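Local coordinates for SusD/RagB family nutrient-binding outer membrane lipoprotein (Bacteroides vulgatus, PDB 4F7A), which probably binds mucin O-glycans at the outer membrane as a SusD-like, TPR-related lipoprotein of glycan uptake, at residues 23-28 / 115-120; 32-37 / 90-95; 188-193 / 239-244. All blocks are in the same frame, centred on the assembly; numbering follows the deposited sequence.

Contacts 1 and 2 meet directly, with centres about 11 Å apart: Thr27 O lies 3.6 Å from Ile93 CD1, and Leu120 CD2 lies 4.1 Å from Ile32 CD1. They also share chain continuity, since helix 15-30 runs into the loop of residues 32-37, and helices 84-104 and 111-132 are consecutive. Contact 3 has its centre about 12 Å from that of contact 1 and does not touch it, but Trp196 of helix 193-210 packs on Ala116 and Leu120 as well as on Cys188 and Cys190. Contacts 2 and 3 are about 19 Å apart between centres; Leu331 of strand 329-332 touches both Ile32 and Ile243.

Contact 1 (23-28 / 115-120); sequences TNFETI and GATLIL
Phe25 and Ile28 meet Ala116, Thr117 and Leu120 where helices 15-30 and 111-132 run nearly parallel in the helical, TPR-like part of the SusD fold. The short segments approach to 11.2 Å between axes at a crossing angle of 18°, a wide spacing that side chains must fill.

Apolar packing does most of this. The Phe25 ring reaches across to the other helix, with CG anti to its own carbonyl carbon (chi1 -78°) and CE1 coming 3.9 Å from Ala116 CB. At the ring edge, near its plane, Leu120 CD1 approaches Phe25 CD1 at 3.8 Å, the two side chains crossing at about a right angle. One turn on, Ile28 presents its CG2 branch, placed anti to the backbone N, and this methyl sits 3.8 Å from Leu120 CB and 4.1 Å from Leu120 CD1. Leu120 CD1 therefore touches both partners on helix 15-30. Outside the pair, Phe113 meets Phe25 edge-to-face, while Trp196 of helix 193-210 packs on Ala116 and Leu120.

The polar element is Thr117 OG1. This buried hydroxyl is hydrogen-bonded to Phe113 O, one turn back on its own helix, and to OG of Ser100 on helix 84-104, a residue that Phe25 also touches. Besides these two bonds, Thr117 OG1 stands obliquely to the aromatic ring, 3.2 Å from Phe25 CZ.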
ATOM      1  N   THR A  23     -20.781  -6.175  13.782  0.50 26.33           N
ATOM      2  CA  THR A  23     -19.761  -7.229  13.745  0.50 25.89           C
ATOM      3  C   THR A  23     -19.101  -7.364  12.371  0.50 25.14           C
ATOM      4  O   THR A  23     -17.886  -7.592  12.276  0.50 23.59           O
ATOM      5  CB  THR A  23     -20.339  -8.614  14.154  0.50 28.51           C
ATOM      6  OG1 THR A  23     -20.792  -8.565  15.519  0.50 30.71           O
ATOM      7  CG2 THR A  23     -19.277  -9.710  13.996  0.50 29.07           C
ATOM      8  N   ASN A  24     -19.889  -7.228  11.302  1.00 21.36           N
ATOM      9  CA  ASN A  24     -19.327  -7.270   9.951  1.00 18.85           C
ATOM     10  C   ASN A  24     -18.243  -6.201   9.760  1.00 15.47           C
ATOM     11  O   ASN A  24     -17.209  -6.455   9.150  1.00 15.22           O
ATOM     12  CB  ASN A  24     -20.415  -7.067   8.859  1.00 17.01           C
ATOM     13  CG  ASN A  24     -21.398  -8.230   8.764  1.00 20.37           C
ATOM     14  OD1 ASN A  24     -21.070  -9.373   9.070  1.00 19.92           O
ATOM     15  ND2 ASN A  24     -22.619  -7.931   8.345  1.00 20.37           N
ATOM     16  N   PHE A  25     -18.488  -5.010  10.280  1.00 14.22           N
ATOM     17  CA  PHE A  25     -17.541  -3.922  10.174  1.00 14.47           C
ATOM     18  C   PHE A  25     -16.232  -4.210  10.893  1.00 16.69           C
ATOM     19  O   PHE A  25     -15.180  -3.774  10.445  1.00 16.31           O
ATOM     20  CB  PHE A  25     -18.149  -2.630  10.691  1.00 15.46           C
ATOM     21  CG  PHE A  25     -19.082  -1.995   9.703  1.00 14.31           C
ATOM     22  CD1 PHE A  25     -18.577  -1.225   8.668  1.00 18.59           C
ATOM     23  CD2 PHE A  25     -20.428  -2.216   9.779  1.00 18.30           C
ATOM     24  CE1 PHE A  25     -19.436  -0.659   7.727  1.00 19.60           C
ATOM     25  CE2 PHE A  25     -21.294  -1.678   8.845  1.00 18.16           C
ATOM     26  CZ  PHE A  25     -20.785  -0.876   7.827  1.00 14.93           C
ATOM     27  N   GLU A  26     -16.317  -4.950  11.986  1.00 15.96           N
ATOM     28  CA  GLU A  26     -15.149  -5.323  12.751  1.00 17.05           C
ATOM     29  C   GLU A  26     -14.262  -6.284  11.950  1.00 18.16           C
ATOM     30  O   GLU A  26     -13.043  -6.122  11.884  1.00 14.59           O
ATOM     31  CB  GLU A  26     -15.574  -5.967  14.062  1.00 17.21           C
ATOM     32  CG  GLU A  26     -14.398  -6.458  14.861  1.00 23.97           C
ATOM     33  CD  GLU A  26     -14.780  -7.137  16.188  1.00 26.18           C
ATOM     34  OE1 GLU A  26     -15.973  -7.152  16.555  1.00 28.28           O
ATOM     35  OE2 GLU A  26     -13.857  -7.659  16.844  1.00 29.84           O
ATOM     36  N   THR A  27     -14.871  -7.311  11.363  1.00 15.88           N
ATOM     37  CA  THR A  27     -14.128  -8.263  10.534  1.00 15.42           C
ATOM     38  C   THR A  27     -13.481  -7.587   9.313  1.00 16.21           C
ATOM     39  O   THR A  27     -12.317  -7.840   8.982  1.00 13.95           O
ATOM     40  CB  THR A  27     -15.041  -9.393  10.093  1.00 17.10           C
ATOM     41  OG1 THR A  27     -15.509 -10.065  11.257  1.00 19.13           O
ATOM     42  CG2 THR A  27     -14.326 -10.397   9.157  1.00 16.43           C
ATOM     43  N   ILE A  28     -14.234  -6.716   8.648  1.00 16.66           N
ATOM     44  CA  ILE A  28     -13.714  -6.053   7.448  1.00 15.15           C
ATOM     45  C   ILE A  28     -12.512  -5.172   7.803  1.00 14.46           C
ATOM     46  O   ILE A  28     -11.481  -5.234   7.140  1.00 14.84           O
ATOM     47  CB  ILE A  28     -14.791  -5.194   6.747  1.00 14.89           C
ATOM     48  CG1 ILE A  28     -15.924  -6.079   6.210  1.00 20.52           C
ATOM     49  CG2 ILE A  28     -14.167  -4.397   5.572  1.00 14.64           C
ATOM     50  CD1 ILE A  28     -17.251  -5.315   5.946  1.00 19.26           C
ATOM     51  N   GLY A 115     -22.785   3.371   2.841  1.00 15.08           N
ATOM     52  CA  GLY A 115     -21.643   4.144   2.341  1.00 13.82           C
ATOM     53  C   GLY A 115     -20.294   3.663   2.863  1.00 14.35           C
ATOM     54  O   GLY A 115     -19.355   3.454   2.103  1.00 14.38           O
ATOM     55  N   ALA A 116     -20.210   3.485   4.178  1.00 13.42           N
ATOM     56  CA  ALA A 116     -18.983   3.014   4.808  1.00 13.22           C
ATOM     57  C   ALA A 116     -18.562   1.621   4.308  1.00 13.30           C
ATOM     58  O   ALA A 116     -17.386   1.366   4.093  1.00 14.30           O
ATOM     59  CB  ALA A 116     -19.162   3.017   6.366  1.00 11.23           C
ATOM     60  N   THR A 117     -19.521   0.725   4.154  1.00 12.77           N
ATOM     61  CA  THR A 117     -19.264  -0.604   3.635  1.00 15.02           C
ATOM     62  C   THR A 117     -18.598  -0.515   2.278  1.00 15.12           C
ATOM     63  O   THR A 117     -17.603  -1.189   2.034  1.00 13.15           O
ATOM     64  CB  THR A 117     -20.554  -1.433   3.473  1.00 16.21           C
ATOM     65  OG1 THR A 117     -21.099  -1.713   4.747  1.00 18.04           O
ATOM     66  CG2 THR A 117     -20.269  -2.762   2.748  1.00 16.38           C
ATOM     67  N   LEU A 118     -19.157   0.310   1.394  1.00 14.99           N
ATOM     68  CA  LEU A 118     -18.638   0.433   0.029  1.00 15.23           C
ATOM     69  C   LEU A 118     -17.213   0.947   0.027  1.00 15.33           C
ATOM     70  O   LEU A 118     -16.370   0.428  -0.702  1.00 12.02           O
ATOM     71  CB  LEU A 118     -19.518   1.353  -0.815  1.00 12.94           C
ATOM     72  CG  LEU A 118     -20.875   0.741  -1.160  1.00 21.62           C
ATOM     73  CD1 LEU A 118     -21.715   1.699  -2.010  1.00 22.77           C
ATOM     74  CD2 LEU A 118     -20.715  -0.584  -1.870  1.00 22.82           C
ATOM     75  N   ILE A 119     -16.952   1.970   0.837  1.00 14.48           N
ATOM     76  CA  ILE A 119     -15.597   2.540   0.940  1.00 13.08           C
ATOM     77  C   ILE A 119     -14.616   1.468   1.434  1.00 12.81           C
ATOM     78  O   ILE A 119     -13.535   1.273   0.871  1.00 11.24           O
ATOM     79  CB  ILE A 119     -15.590   3.812   1.840  1.00 13.17           C
ATOM     80  CG1 ILE A 119     -16.441   4.916   1.183  1.00 12.07           C
ATOM     81  CG2 ILE A 119     -14.136   4.348   2.051  1.00 11.94           C
ATOM     82  CD1 ILE A 119     -17.010   5.943   2.144  1.00 10.95           C
ATOM     83  N   LEU A 120     -14.974   0.766   2.495  1.00 14.00           N
ATOM     84  CA  LEU A 120     -14.095  -0.290   2.988  1.00 12.16           C
ATOM     85  C   LEU A 120     -13.874  -1.397   1.949  1.00 13.05           C
ATOM     86  O   LEU A 120     -12.796  -1.962   1.856  1.00 11.88           O
ATOM     87  CB  LEU A 120     -14.663  -0.887   4.272  1.00 13.18           C
ATOM     88  CG  LEU A 120     -14.686   0.013   5.487  1.00 12.55           C
ATOM     89  CD1 LEU A 120     -15.466  -0.703   6.622  1.00 15.94           C
ATOM     90  CD2 LEU A 120     -13.263   0.451   5.916  1.00 11.95           C
TER

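Contact 2 (32-37 / 90-95)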
ATOM      1  N   ILE A  32      -8.188  -5.747   6.375  1.00 14.66           N
ATOM      2  CA  ILE A  32      -7.509  -4.975   5.299  1.00 16.64           C
ATOM      3  C   ILE A  32      -5.968  -5.141   5.411  1.00 19.46           C
ATOM      4  O   ILE A  32      -5.364  -5.772   4.553  1.00 20.05           O
ATOM      5  CB  ILE A  32      -7.929  -3.489   5.309  1.00 17.05           C
ATOM      6  CG1 ILE A  32      -9.438  -3.356   5.056  1.00 22.43           C
ATOM      7  CG2 ILE A  32      -7.091  -2.669   4.270  1.00 14.32           C
ATOM      8  CD1 ILE A  32     -10.032  -1.969   5.469  1.00 21.47           C
ATOM      9  N   TYR A  33      -5.358  -4.540   6.447  1.00 18.95           N
ATOM     10  CA  TYR A  33      -3.958  -4.837   6.887  1.00 18.48           C
ATOM     11  C   TYR A  33      -4.128  -6.020   7.815  1.00 16.03           C
ATOM     12  O   TYR A  33      -4.288  -5.884   9.055  1.00 16.37           O
ATOM     13  CB  TYR A  33      -3.389  -3.651   7.625  1.00 18.40           C
ATOM     14  CG  TYR A  33      -1.879  -3.578   7.850  1.00 13.71           C
ATOM     15  CD1 TYR A  33      -0.998  -3.236   6.815  1.00 21.79           C
ATOM     16  CD2 TYR A  33      -1.353  -3.726   9.116  1.00 19.02           C
ATOM     17  CE1 TYR A  33       0.362  -3.090   7.048  1.00 18.18           C
ATOM     18  CE2 TYR A  33      -0.005  -3.574   9.353  1.00 13.42           C
ATOM     19  CZ  TYR A  33       0.846  -3.251   8.320  1.00 19.10           C
ATOM     20  OH  TYR A  33       2.178  -3.092   8.591  1.00 16.40           O
ATOM     21  N   PHE A  34      -4.177  -7.172   7.166  1.00 14.57           N
ATOM     22  CA  PHE A  34      -4.905  -8.325   7.665  1.00 14.79           C
ATOM     23  C   PHE A  34      -4.378  -8.789   9.000  1.00 15.10           C
ATOM     24  O   PHE A  34      -3.211  -9.135   9.122  1.00 15.06           O
ATOM     25  CB  PHE A  34      -4.807  -9.467   6.651  1.00 15.52           C
ATOM     26  CG  PHE A  34      -5.637 -10.663   7.006  1.00 15.84           C
ATOM     27  CD1 PHE A  34      -5.151 -11.620   7.881  1.00 14.25           C
ATOM     28  CD2 PHE A  34      -6.896 -10.839   6.457  1.00 14.66           C
ATOM     29  CE1 PHE A  34      -5.902 -12.720   8.217  1.00 14.55           C
ATOM     30  CE2 PHE A  34      -7.662 -11.949   6.793  1.00 14.51           C
ATOM     31  CZ  PHE A  34      -7.166 -12.889   7.664  1.00 16.88           C
ATOM     32  N   ASN A  35      -5.240  -8.793  10.011  1.00 14.69           N
ATOM     33  CA  ASN A  35      -4.902  -9.483  11.260  1.00 14.29           C
ATOM     34  C   ASN A  35      -6.153  -9.975  11.957  1.00 15.74           C
ATOM     35  O   ASN A  35      -6.322  -9.844  13.180  1.00 16.81           O
ATOM     36  CB  ASN A  35      -4.031  -8.616  12.155  1.00 14.62           C
ATOM     37  CG  ASN A  35      -3.080  -9.440  13.014  1.00 16.88           C
ATOM     38  OD1 ASN A  35      -2.690 -10.561  12.636  1.00 15.14           O
ATOM     39  ND2 ASN A  35      -2.678  -8.888  14.162  1.00 16.37           N
ATOM     40  N   TYR A  36      -7.018 -10.571  11.150  1.00 14.68           N
ATOM     41  CA  TYR A  36      -8.269 -11.128  11.598  1.00 14.25           C
ATOM     42  C   TYR A  36      -8.075 -12.578  11.999  1.00 15.92           C
ATOM     43  O   TYR A  36      -7.560 -13.388  11.218  1.00 15.09           O
ATOM     44  CB  TYR A  36      -9.310 -11.033  10.469  1.00 15.45           C
ATOM     45  CG  TYR A  36     -10.569 -11.835  10.745  1.00 15.93           C
ATOM     46  CD1 TYR A  36     -11.468 -11.432  11.724  1.00 19.67           C
ATOM     47  CD2 TYR A  36     -10.830 -13.006  10.061  1.00 16.41           C
ATOM     48  CE1 TYR A  36     -12.615 -12.181  12.009  1.00 24.09           C
ATOM     49  CE2 TYR A  36     -11.968 -13.757  10.332  1.00 17.64           C
ATOM     50  CZ  TYR A  36     -12.852 -13.333  11.297  1.00 22.72           C
ATOM     51  OH  TYR A  36     -13.959 -14.077  11.559  1.00 20.72           O
ATOM     52  N   ASP A  37      -8.498 -12.909  13.220  1.00 16.73           N
ATOM     53  CA  ASP A  37      -8.352 -14.255  13.767  1.00 19.26           C
ATOM     54  C   ASP A  37      -9.619 -15.070  13.478  1.00 18.97           C
ATOM     55  O   ASP A  37     -10.649 -14.856  14.128  1.00 20.92           O
ATOM     56  CB  ASP A  37      -8.126 -14.177  15.280  1.00 18.16           C
ATOM     57  CG  ASP A  37      -7.729 -15.519  15.907  1.00 24.66           C
ATOM     58  OD1 ASP A  37      -7.886 -16.597  15.285  1.00 21.40           O
ATOM     59  OD2 ASP A  37      -7.231 -15.485  17.053  1.00 24.33           O
ATOM     60  N   TYR A  90     -10.425 -13.450   0.131  1.00 14.88           N
ATOM     61  CA  TYR A  90     -11.618 -14.116  -0.387  1.00 14.51           C
ATOM     62  C   TYR A  90     -12.223 -15.118   0.590  1.00 16.62           C
ATOM     63  O   TYR A  90     -13.431 -15.285   0.617  1.00 16.94           O
ATOM     64  CB  TYR A  90     -11.341 -14.781  -1.731  1.00 16.79           C
ATOM     65  CG  TYR A  90     -11.349 -13.775  -2.864  1.00 13.60           C
ATOM     66  CD1 TYR A  90     -12.547 -13.185  -3.285  1.00 14.77           C
ATOM     67  CD2 TYR A  90     -10.174 -13.402  -3.491  1.00 13.61           C
ATOM     68  CE1 TYR A  90     -12.553 -12.257  -4.337  1.00 15.42           C
ATOM     69  CE2 TYR A  90     -10.159 -12.489  -4.528  1.00 15.15           C
ATOM     70  CZ  TYR A  90     -11.353 -11.915  -4.947  1.00 17.48           C
ATOM     71  OH  TYR A  90     -11.326 -11.017  -5.983  1.00 14.67           O
ATOM     72  N   ASN A  91     -11.401 -15.751   1.418  1.00 18.53           N
ATOM     73  CA  ASN A  91     -11.941 -16.688   2.399  1.00 18.73           C
ATOM     74  C   ASN A  91     -12.688 -15.997   3.527  1.00 19.05           C
ATOM     75  O   ASN A  91     -13.736 -16.476   3.947  1.00 17.89           O
ATOM     76  CB  ASN A  91     -10.840 -17.589   2.976  1.00 20.28           C
ATOM     77  CG  ASN A  91     -10.450 -18.693   2.017  1.00 25.73           C
ATOM     78  OD1 ASN A  91     -11.209 -19.013   1.111  1.00 29.09           O
ATOM     79  ND2 ASN A  91      -9.270 -19.253   2.191  1.00 25.55           N
ATOM     80  N   TYR A  92     -12.161 -14.872   4.007  1.00 17.58           N
ATOM     81  CA  TYR A  92     -12.648 -14.291   5.262  1.00 18.17           C
ATOM     82  C   TYR A  92     -13.223 -12.878   5.241  1.00 18.63           C
ATOM     83  O   TYR A  92     -13.996 -12.533   6.124  1.00 19.50           O
ATOM     84  CB  TYR A  92     -11.522 -14.366   6.306  1.00 17.81           C
ATOM     85  CG  TYR A  92     -11.029 -15.791   6.529  1.00 18.57           C
ATOM     86  CD1 TYR A  92     -11.855 -16.764   7.086  1.00 20.62           C
ATOM     87  CD2 TYR A  92      -9.744 -16.150   6.189  1.00 16.46           C
ATOM     88  CE1 TYR A  92     -11.397 -18.064   7.273  1.00 20.04           C
ATOM     89  CE2 TYR A  92      -9.282 -17.437   6.372  1.00 20.76           C
ATOM     90  CZ  TYR A  92     -10.102 -18.387   6.907  1.00 17.90           C
ATOM     91  OH  TYR A  92      -9.589 -19.656   7.057  1.00 24.14           O
ATOM     92  N   ILE A  93     -12.832 -12.051   4.279  1.00 16.21           N
ATOM     93  CA  ILE A  93     -13.057 -10.625   4.369  1.00 15.61           C
ATOM     94  C   ILE A  93     -14.048 -10.137   3.307  1.00 17.67           C
ATOM     95  O   ILE A  93     -15.070  -9.533   3.635  1.00 16.85           O
ATOM     96  CB  ILE A  93     -11.732  -9.855   4.258  1.00 14.37           C
ATOM     97  CG1 ILE A  93     -10.727 -10.367   5.308  1.00 17.21           C
ATOM     98  CG2 ILE A  93     -11.956  -8.313   4.393  1.00 13.91           C
ATOM     99  CD1 ILE A  93     -11.266 -10.457   6.782  1.00 14.49           C
ATOM    100  N   PHE A  94     -13.755 -10.429   2.045  1.00 17.04           N
ATOM    101  CA  PHE A  94     -14.633  -9.989   0.965  1.00 16.74           C
ATOM    102  C   PHE A  94     -16.063 -10.520   1.105  1.00 17.19           C
ATOM    103  O   PHE A  94     -17.015  -9.778   0.884  1.00 15.87           O
ATOM    104  CB  PHE A  94     -14.005 -10.299  -0.405  1.00 16.95           C
ATOM    105  CG  PHE A  94     -14.758  -9.705  -1.569  1.00 17.12           C
ATOM    106  CD1 PHE A  94     -15.014  -8.347  -1.631  1.00 20.47           C
ATOM    107  CD2 PHE A  94     -15.217 -10.502  -2.587  1.00 22.45           C
ATOM    108  CE1 PHE A  94     -15.720  -7.794  -2.688  1.00 23.65           C
ATOM    109  CE2 PHE A  94     -15.897  -9.942  -3.660  1.00 31.42           C
ATOM    110  CZ  PHE A  94     -16.155  -8.588  -3.700  1.00 23.89           C
ATOM    111  N   PRO A  95     -16.238 -11.786   1.496  1.00 17.45           N
ATOM    112  CA  PRO A  95     -17.635 -12.240   1.600  1.00 19.98           C
ATOM    113  C   PRO A  95     -18.423 -11.474   2.669  1.00 20.01           C
ATOM    114  O   PRO A  95     -19.642 -11.283   2.525  1.00 16.83           O
ATOM    115  CB  PRO A  95     -17.527 -13.724   1.953  1.00 20.62           C
ATOM    116  CG  PRO A  95     -16.086 -14.091   1.775  1.00 21.71           C
ATOM    117  CD  PRO A  95     -15.260 -12.878   1.589  1.00 18.43           C
TER
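An aromatic-aliphatic cluster of Phe34, Tyr36, Tyr92 and Ile93 joins the loop between helices 15-30 and 44-51 to helix 84-104. The helix is irregular here: a wider, pi-type turn spans residues 90-93, and a kink follows where the N of Pro95 makes no bond to the preceding turn.

From the disturbed turn, Ile93 extends its CG1-CD1 branch to both loop rings. Its CG1 lies at the edge of the Phe34 ring, near the ring plane and 3.8 Å from Phe34 CE2. Ile93 CD1 is 3.9 Å from the same CE2 and 4.2 Å from Tyr36 CD2, so the terminal methyl bridges both rings. Within the loop itself, Tyr36 N sits 3.8 Å above one face of the Phe34 ring, toward the rim. Tyr36 has CG anti to its backbone N (chi1 169°), and its ring reaches the helix at the root of Tyr92: Tyr36 CD2 and CE2 are both 4.1 Å from Tyr92 CB. These two tyrosine side chains cross at about a right angle. Between Phe34 CZ and Tyr92 CD2 the separation is a looser 4.4 Å, with an oblique approach.

Beyond the pair, the Tyr92 ring stacks with Trp38, while Thr27 of helix 15-30 touches Tyr36. All the close side-chain contacts across the segments are carbon to carbon, implying that loop and helix are held together here by shape and dispersion, without directional polar bonds.

Contact 3 (188-193 / 239-244); sequences CNCPTA and ENIQIS
The carboxamide of Asn189 is the flat group of this contact, and it bonds to the backbone of residues 239-244 through its ND2 edge. Asn240 O lies within a few degrees of the amide plane, 2.9 Å from Asn189 ND2 in a nearly straight bond, with an N-H...O angle of 167°. On the acceptor side the donor is tilted 24° from the carbonyl plane. A chi1 of -166° sets CG anti to the backbone N, and the amide then turns its ND2 to Asn240 O. The same ND2 also donates to Asp238 O, so two bonds on one nitrogen fix the rotation of the group.

A water adds an indirect link, donating to Asn189 O and to Glu239 O at 2.7 Å each. The carboxylate of Glu239 turns to helix 193-210, where its OE1 forms a salt bridge with Lys198.

Strand 241-243 belongs to a two-stranded antiparallel sheet with strand 329-332, to which Ile241 and Ile243 are bonded through their backbones. The loop of residues 188-193 lies beside the strand's other edge, but the pairing is partial. Gln242 N makes only a weak bond to Cys188 O, at 3.4 Å, and CA-H...O contacts supplement it: Cys188 CA comes 3.2 Å from Gln242 O, while Ile241 CA also faces Cys188 O. At the end of the loop Thr192 is the N-cap of helix 193-210, its OG1 bonded to Arg195 N.

The apolar side of the contact packs toward Trp196 and Phe199 of that helix. Cys188 CB meets Ile243 CD1 at 3.8 Å and Ile241 CG2 slightly farther off. Cys190 SG touches the other end of Ile241, 3.5 Å from CD1. The two cysteines do not form a disulfide, for Cys188 SG and Cys190 SG are 3.9 Å apart.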
ATOM      1  N   CYS A 188     -11.374   2.992  11.847  1.00 15.91           N
ATOM      2  CA  CYS A 188     -10.430   3.493  10.832  1.00 15.25           C
ATOM      3  C   CYS A 188     -10.168   4.994  10.940  1.00 16.41           C
ATOM      4  O   CYS A 188      -9.627   5.585  10.008  1.00 17.08           O
ATOM      5  CB  CYS A 188     -10.893   3.130   9.423  1.00 15.66           C
ATOM      6  SG  CYS A 188     -12.495   3.831   9.015  1.00 17.63           S
ATOM      7  N   ASN A 189     -10.501   5.585  12.087  1.00 15.39           N
ATOM      8  CA  ASN A 189     -10.310   7.030  12.351  1.00 15.68           C
ATOM      9  C   ASN A 189     -11.241   7.887  11.475  1.00 18.16           C
ATOM     10  O   ASN A 189     -10.842   8.943  10.967  1.00 16.87           O
ATOM     11  CB  ASN A 189      -8.840   7.447  12.232  1.00 15.69           C
ATOM     12  CG  ASN A 189      -8.553   8.844  12.815  1.00 16.93           C
ATOM     13  OD1 ASN A 189      -9.213   9.285  13.760  1.00 16.21           O
ATOM     14  ND2 ASN A 189      -7.556   9.528  12.261  1.00 13.78           N
ATOM     15  N   CYS A 190     -12.491   7.409  11.324  1.00 16.77           N
ATOM     16  CA  CYS A 190     -13.578   8.163  10.687  1.00 17.53           C
ATOM     17  C   CYS A 190     -14.749   8.266  11.670  1.00 17.86           C
ATOM     18  O   CYS A 190     -15.622   7.396  11.725  1.00 18.46           O
ATOM     19  CB  CYS A 190     -14.019   7.523   9.373  1.00 20.97           C
ATOM     20  SG  CYS A 190     -12.787   7.637   8.086  1.00 19.00           S
ATOM     21  N   PRO A 191     -14.744   9.310  12.491  1.00 15.53           N
ATOM     22  CA  PRO A 191     -15.740   9.366  13.562  1.00 15.98           C
ATOM     23  C   PRO A 191     -17.057   9.983  13.137  1.00 16.37           C
ATOM     24  O   PRO A 191     -17.992  10.007  13.932  1.00 18.69           O
ATOM     25  CB  PRO A 191     -15.074  10.267  14.604  1.00 18.33           C
ATOM     26  CG  PRO A 191     -14.248  11.201  13.773  1.00 16.30           C
ATOM     27  CD  PRO A 191     -13.684  10.315  12.682  1.00 18.19           C
ATOM     28  N   THR A 192     -17.116  10.504  11.914  1.00 17.30           N
ATOM     29  CA  THR A 192     -18.312  11.139  11.409  1.00 16.00           C
ATOM     30  C   THR A 192     -18.571  10.718   9.970  1.00 18.89           C
ATOM     31  O   THR A 192     -17.675  10.251   9.251  1.00 17.48           O
ATOM     32  CB  THR A 192     -18.220  12.685  11.427  1.00 17.01           C
ATOM     33  OG1 THR A 192     -17.198  13.108  10.512  1.00 15.14           O
ATOM     34  CG2 THR A 192     -17.939  13.248  12.825  1.00 20.24           C
ATOM     35  N   ALA A 193     -19.818  10.892   9.554  1.00 18.27           N
ATOM     36  CA  ALA A 193     -20.206  10.663   8.146  1.00 16.64           C
ATOM     37  C   ALA A 193     -19.371  11.503   7.178  1.00 15.40           C
ATOM     38  O   ALA A 193     -18.864  10.984   6.177  1.00 14.44           O
ATOM     39  CB  ALA A 193     -21.696  10.925   7.968  1.00 15.52           C
ATOM     40  N   GLU A 239      -6.128  13.105  10.871  1.00 15.69           N
ATOM     41  CA  GLU A 239      -7.251  12.447  10.177  1.00 13.73           C
ATOM     42  C   GLU A 239      -6.811  11.255   9.307  1.00 14.18           C
ATOM     43  O   GLU A 239      -7.565  10.764   8.469  1.00 12.83           O
ATOM     44  CB  GLU A 239      -8.043  13.484   9.353  1.00 15.66           C
ATOM     45  CG  GLU A 239      -8.646  14.588  10.245  1.00 16.95           C
ATOM     46  CD  GLU A 239      -9.738  15.422   9.581  1.00 22.12           C
ATOM     47  OE1 GLU A 239      -9.845  15.461   8.343  1.00 18.24           O
ATOM     48  OE2 GLU A 239     -10.471  16.088  10.326  1.00 22.46           O
ATOM     49  N   ASN A 240      -5.586  10.786   9.507  1.00 12.05           N
ATOM     50  CA  ASN A 240      -5.068   9.677   8.697  1.00 11.84           C
ATOM     51  C   ASN A 240      -5.989   8.457   8.891  1.00 12.78           C
ATOM     52  O   ASN A 240      -6.456   8.199   9.990  1.00 12.89           O
ATOM     53  CB  ASN A 240      -3.649   9.306   9.152  1.00 12.70           C
ATOM     54  CG  ASN A 240      -2.600  10.241   8.633  1.00 13.57           C
ATOM     55  OD1 ASN A 240      -2.906  11.169   7.870  1.00 13.85           O
ATOM     56  ND2 ASN A 240      -1.346  10.024   9.064  1.00 13.02           N
ATOM     57  N   ILE A 241      -6.254   7.734   7.810  1.00 12.73           N
ATOM     58  CA  ILE A 241      -6.996   6.479   7.903  1.00 12.84           C
ATOM     59  C   ILE A 241      -6.016   5.435   8.426  1.00 13.95           C
ATOM     60  O   ILE A 241      -4.972   5.181   7.817  1.00 12.05           O
ATOM     61  CB  ILE A 241      -7.565   6.034   6.545  1.00 13.20           C
ATOM     62  CG1 ILE A 241      -8.394   7.176   5.902  1.00 14.65           C
ATOM     63  CG2 ILE A 241      -8.388   4.732   6.694  1.00 11.84           C
ATOM     64  CD1 ILE A 241      -9.517   7.810   6.788  1.00 15.32           C
ATOM     65  N   GLN A 242      -6.376   4.832   9.554  1.00 11.83           N
ATOM     66  CA  GLN A 242      -5.521   3.873  10.233  1.00 12.43           C
ATOM     67  C   GLN A 242      -6.391   2.999  11.116  1.00 12.03           C
ATOM     68  O   GLN A 242      -7.353   3.470  11.707  1.00 12.27           O
ATOM     69  CB  GLN A 242      -4.470   4.581  11.078  1.00 11.21           C
ATOM     70  CG  GLN A 242      -4.988   5.625  12.037  1.00 14.52           C
ATOM     71  CD  GLN A 242      -3.858   6.414  12.668  1.00 16.82           C
ATOM     72  OE1 GLN A 242      -2.774   6.490  12.123  1.00 18.04           O
ATOM     73  NE2 GLN A 242      -4.113   7.002  13.818  1.00 12.66           N
ATOM     74  N   ILE A 243      -6.051   1.727  11.170  1.00 13.29           N
ATOM     75  CA  ILE A 243      -6.886   0.724  11.832  1.00 13.76           C
ATOM     76  C   ILE A 243      -6.518   0.511  13.290  1.00 14.17           C
ATOM     77  O   ILE A 243      -5.344   0.271  13.613  1.00 14.02           O
ATOM     78  CB  ILE A 243      -6.810  -0.627  11.130  1.00 13.78           C
ATOM     79  CG1 ILE A 243      -7.226  -0.500   9.657  1.00 15.40           C
ATOM     80  CG2 ILE A 243      -7.701  -1.681  11.896  1.00 10.54           C
ATOM     81  CD1 ILE A 243      -8.671   0.008   9.389  1.00 11.49           C
ATOM     82  N   SER A 244      -7.523   0.563  14.149  1.00 15.92           N
ATOM     83  CA  SER A 244      -7.350   0.264  15.572  1.00 17.76           C
ATOM     84  C   SER A 244      -8.674   0.030  16.257  1.00 19.47           C
ATOM     85  O   SER A 244      -9.729   0.484  15.794  1.00 18.19           O
ATOM     86  CB  SER A 244      -6.587   1.384  16.301  1.00 19.17           C
ATOM     87  OG  SER A 244      -7.343   2.597  16.350  1.00 18.02           O
TER
HETATM   88  O   HOH W   1     -10.216  10.527   8.829  1.00 16.19           O